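Local coordinates for acyl-[acyl-carrier-protein]--UDP-N-acetylglucosamine O-acyltransferase (Acinetobacter baumannii, PDB 4E6U) that catalyses the transfer of an acyl chain from acyl carrier protein to UDP-N-acetylglucosamine, an early step in lipopolysaccharide synthesis, at the interface of chains A and B. Numbering follows the deposited sequence. Chains: chain A/B, Acyl-[acyl-carrier-protein]--UDP-N-acetylglucosamine O-acyltransferase.

Contact 1: the interface of chains A and B. Residues chain A 69, 72-73, 99, 101; chain B 95-96, 121.
The carboxylate of B:Glu96 reaches into chain A and is gripped there by one oxygen, OE2, while its other oxygen is held from its own side. A:Ser69 OG donates to B:Glu96 OE2 at 2.7 Å, on the anti side of the carboxylate. The imidazole NE2 of A:His101 comes to the syn side of the same oxygen, 2.9 Å from B:Glu96 OE2. Ring and carboxylate lie nearly coplanar, 25° apart. The serine hydroxyl is swung anti to its backbone nitrogen (chi1 177°), which turns it toward the glutamate.

Within chain B a salt bridge braces the acid: B:Arg95 takes B:Glu96 OE1 side-on with NE and NH2, the latter at 2.9 Å from OE1. Together with the bonds to OE2 this fixes how the carboxylate is turned. B:Arg95 NH2 also crosses the interface in a straight bond (163° at H) to the backbone carbonyl A:Val73 O, 2.8 Å away in the guanidinium plane. That carbonyl oxygen sits over one face of the A:His101 ring. A:Glu72 OE2 braces the same loop, accepting from A:Val73 N at 2.8 Å, and is not paired with the arginine.

Apolar contact is slight: A:Ser69 CB lies 3.7 Å from B:Glu96 CG. The B:Val121 methyls pack against the A:Ser99 hydroxyl.

This polar knot ties neighbouring subunits of the LpxA trimer at the intersubunit cleft, where the family has its active site, and probably helps shape it.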
loop_
_atom_site.group_PDB
_atom_site.type_symbol
_atom_site.label_atom_id
_atom_site.label_comp_id
_atom_site.label_asym_id
_atom_site.label_seq_id
_atom_site.Cartn_x
_atom_site.Cartn_y
_atom_site.Cartn_z
ATOM N N SER A 69 9.100 -7.711 8.368
ATOM C CA SER A 69 10.213 -7.035 9.023
ATOM C C SER A 69 9.756 -6.674 10.430
ATOM O O SER A 69 8.912 -5.786 10.615
ATOM C CB SER A 69 10.579 -5.781 8.240
ATOM O OG SER A 69 11.606 -5.063 8.893
ATOM N N GLU A 72 12.402 -3.767 13.645
ATOM C CA GLU A 72 13.435 -2.994 12.986
ATOM C C GLU A 72 13.459 -1.583 13.565
ATOM O O GLU A 72 12.458 -1.140 14.142
ATOM C CB GLU A 72 13.176 -2.973 11.465
ATOM C CG GLU A 72 14.317 -2.366 10.626
ATOM C CD GLU A 72 15.682 -2.959 11.003
ATOM O OE1 GLU A 72 16.014 -4.045 10.490
ATOM O OE2 GLU A 72 16.419 -2.372 11.842
ATOM N N VAL A 73 14.587 -0.894 13.415
ATOM C CA VAL A 73 14.711 0.480 13.892
ATOM C C VAL A 73 13.639 1.342 13.236
ATOM O O VAL A 73 13.229 1.133 12.085
ATOM C CB VAL A 73 16.122 1.061 13.610
ATOM C CG1 VAL A 73 17.184 0.339 14.435
ATOM C CG2 VAL A 73 16.462 1.062 12.113
ATOM N N SER A 99 5.534 -4.554 8.619
ATOM C CA SER A 99 6.718 -3.907 9.185
ATOM C C SER A 99 6.333 -3.370 10.549
ATOM O O SER A 99 5.348 -2.630 10.672
ATOM C CB SER A 99 7.283 -2.815 8.267
ATOM O OG SER A 99 6.270 -1.915 7.853
ATOM N N HIS A 101 8.023 -1.564 13.901
ATOM C CA HIS A 101 9.236 -0.845 14.278
ATOM C C HIS A 101 9.356 -0.577 15.765
ATOM O O HIS A 101 8.356 -0.435 16.446
ATOM C CB HIS A 101 9.357 0.456 13.495
ATOM C CG HIS A 101 9.652 0.239 12.051
ATOM N ND1 HIS A 101 9.572 1.246 11.114
ATOM C CD2 HIS A 101 9.997 -0.887 11.379
ATOM C CE1 HIS A 101 9.889 0.752 9.928
ATOM N NE2 HIS A 101 10.163 -0.536 10.062
ATOM N N ARG B 95 13.914 2.190 2.959
ATOM C CA ARG B 95 13.374 1.280 3.955
ATOM C C ARG B 95 12.795 -0.004 3.347
ATOM O O ARG B 95 12.795 -0.227 2.120
ATOM C CB ARG B 95 12.328 2.022 4.783
ATOM C CG ARG B 95 12.923 3.200 5.595
ATOM C CD ARG B 95 14.111 2.756 6.483
ATOM N NE ARG B 95 13.674 1.676 7.357
ATOM C CZ ARG B 95 13.617 1.708 8.685
ATOM N NH1 ARG B 95 14.062 2.759 9.377
ATOM N NH2 ARG B 95 13.134 0.649 9.328
ATOM N N GLU B 96 12.322 -0.875 4.231
ATOM C CA GLU B 96 11.820 -2.179 3.802
ATOM C C GLU B 96 10.780 -2.084 2.714
ATOM O O GLU B 96 9.944 -1.172 2.721
ATOM C CB GLU B 96 11.216 -2.954 4.976
ATOM C CG GLU B 96 12.157 -3.124 6.186
ATOM C CD GLU B 96 11.926 -2.077 7.248
ATOM O OE1 GLU B 96 12.230 -0.880 7.009
ATOM O OE2 GLU B 96 11.421 -2.438 8.324
ATOM N N VAL B 121 8.861 2.823 4.275
ATOM C CA VAL B 121 8.479 1.473 3.848
ATOM C C VAL B 121 7.531 1.496 2.657
ATOM O O VAL B 121 6.559 2.259 2.620
ATOM C CB VAL B 121 7.849 0.678 5.017
ATOM C CG1 VAL B 121 7.217 -0.597 4.549
ATOM C CG2 VAL B 121 8.894 0.377 6.095
#

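Contact 2: the interface of chains A and B. Residues chain A 75, 101, 124; chain B 95, 118, 120-121, 139.
A:Gln75 pushes its side chain across to chain B and both ends of its amide are used. The carbonyl A:Gln75 OE1 accepts from the backbone B:Val121 N at 2.9 Å, in the carbonyl plane and on a lone pair. On the other end, A:Gln75 NE2 donates to the side-chain carbonyl B:Asn139 OD1 at 3.0 Å, again on a lone pair. The two amides stand almost perpendicular, 89° apart, and together the bonds hold the glutamine amide against a flip. An extended chain beyond CG (chi2 -175°) carries the amide this far into the neighbour.

The other half of B:Asn139 faces a ring. Its ND2 lies over the centre of the A:His124 imidazole, 3.2 Å from CG of A:His124, with amide and ring planes 53° apart. The asparagine thus bridges two residues of chain A, one by each branch.

Packing fills in around the glutamine. The side chain of B:Met120 runs past the amide, its CG 3.7 Å from A:Gln75 CD and its SD near NE2. From another direction the aliphatic A:Gln75 CG lies over the rim of one guanidinium face of B:Arg95, 3.9 Å from CZ. B:Leu118 CD2 comes up to the backbone carbonyl A:Gln75 O.

A:Gln75 belongs to a loop following strand 72-72, whereas A:His124 starts strand 124-125; on the other side, the partners come from successive turns of the left-handed beta-helix, with B:Leu118 in strand 118-119.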
loop_
_atom_site.group_PDB
_atom_site.type_symbol
_atom_site.label_atom_id
_atom_site.label_comp_id
_atom_site.label_asym_id
_atom_site.label_seq_id
_atom_site.Cartn_x
_atom_site.Cartn_y
_atom_site.Cartn_z
ATOM N N GLN A 75 11.554 4.826 11.794
ATOM C CA GLN A 75 11.747 5.740 10.662
ATOM C C GLN A 75 11.818 7.208 11.084
ATOM O O GLN A 75 11.996 8.087 10.241
ATOM C CB GLN A 75 10.600 5.553 9.667
ATOM C CG GLN A 75 10.591 4.156 9.082
ATOM C CD GLN A 75 9.538 3.979 8.018
ATOM O OE1 GLN A 75 9.865 3.603 6.890
ATOM N NE2 GLN A 75 8.271 4.206 8.360
ATOM N N HIS A 101 8.023 -1.564 13.901
ATOM C CA HIS A 101 9.236 -0.845 14.278
ATOM C C HIS A 101 9.356 -0.577 15.765
ATOM O O HIS A 101 8.356 -0.435 16.446
ATOM C CB HIS A 101 9.357 0.456 13.495
ATOM C CG HIS A 101 9.652 0.239 12.051
ATOM N ND1 HIS A 101 9.572 1.246 11.114
ATOM C CD2 HIS A 101 9.997 -0.887 11.379
ATOM C CE1 HIS A 101 9.889 0.752 9.928
ATOM N NE2 HIS A 101 10.163 -0.536 10.062
ATOM N N HIS A 124 1.695 -1.845 8.696
ATOM C CA HIS A 124 2.799 -1.133 9.307
ATOM C C HIS A 124 2.419 -0.643 10.675
ATOM O O HIS A 124 1.419 0.073 10.819
ATOM C CB HIS A 124 3.212 0.066 8.468
ATOM C CG HIS A 124 4.276 0.902 9.116
ATOM N ND1 HIS A 124 5.590 0.503 9.162
ATOM C CD2 HIS A 124 4.226 2.109 9.741
ATOM C CE1 HIS A 124 6.308 1.426 9.783
ATOM N NE2 HIS A 124 5.505 2.415 10.140
ATOM N N ARG B 95 13.914 2.190 2.959
ATOM C CA ARG B 95 13.374 1.280 3.955
ATOM C C ARG B 95 12.795 -0.004 3.347
ATOM O O ARG B 95 12.795 -0.227 2.120
ATOM C CB ARG B 95 12.328 2.022 4.783
ATOM C CG ARG B 95 12.923 3.200 5.595
ATOM C CD ARG B 95 14.111 2.756 6.483
ATOM N NE ARG B 95 13.674 1.676 7.357
ATOM C CZ ARG B 95 13.617 1.708 8.685
ATOM N NH1 ARG B 95 14.062 2.759 9.377
ATOM N NH2 ARG B 95 13.134 0.649 9.328
ATOM N N LEU B 118 14.703 10.211 2.266
ATOM C CA LEU B 118 14.142 9.138 3.095
ATOM C C LEU B 118 12.976 8.541 2.336
ATOM O O LEU B 118 11.976 9.234 2.069
ATOM C CB LEU B 118 13.687 9.684 4.441
ATOM C CG LEU B 118 12.832 8.746 5.302
ATOM C CD1 LEU B 118 13.535 7.398 5.581
ATOM C CD2 LEU B 118 12.419 9.398 6.624
ATOM N N MET B 120 10.419 5.850 2.933
ATOM C CA MET B 120 9.853 4.987 3.969
ATOM C C MET B 120 9.299 3.708 3.388
ATOM O O MET B 120 9.291 3.497 2.173
ATOM C CB MET B 120 8.786 5.728 4.763
ATOM C CG MET B 120 9.370 6.834 5.605
ATOM S SD MET B 120 8.107 7.529 6.699
ATOM C CE MET B 120 8.776 9.144 7.035
ATOM N N VAL B 121 8.861 2.823 4.275
ATOM C CA VAL B 121 8.479 1.473 3.848
ATOM C C VAL B 121 7.531 1.496 2.657
ATOM O O VAL B 121 6.559 2.259 2.620
ATOM C CB VAL B 121 7.849 0.678 5.017
ATOM C CG1 VAL B 121 7.217 -0.597 4.549
ATOM C CG2 VAL B 121 8.894 0.377 6.095
ATOM N N ASN B 139 5.177 6.209 4.136
ATOM C CA ASN B 139 4.878 4.830 3.797
ATOM C C ASN B 139 3.923 4.681 2.636
ATOM O O ASN B 139 2.967 5.451 2.518
ATOM C CB ASN B 139 4.256 4.117 5.008
ATOM C CG ASN B 139 5.269 3.783 6.056
ATOM O OD1 ASN B 139 6.060 4.623 6.435
ATOM N ND2 ASN B 139 5.246 2.530 6.543
#

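Contacts 1 and 2 adjoin along the same seam, the centres of their C-alpha atoms about 6 Å apart, and they share A:His101, B:Arg95 and B:Val121, with B:Arg95 taking part in both from chain B. Together they follow the beta-helix axis across successive coils. The seam, with A:Gln75 and A:His101 and A:His124 along it, probably borders the substrate cleft that LpxA forms between neighbouring subunits, so assembly and active site are likely to depend on each other here. Repeated at each boundary of the three-copy assembly, this shared strip should help hold the beta-helices side by side as a trimer.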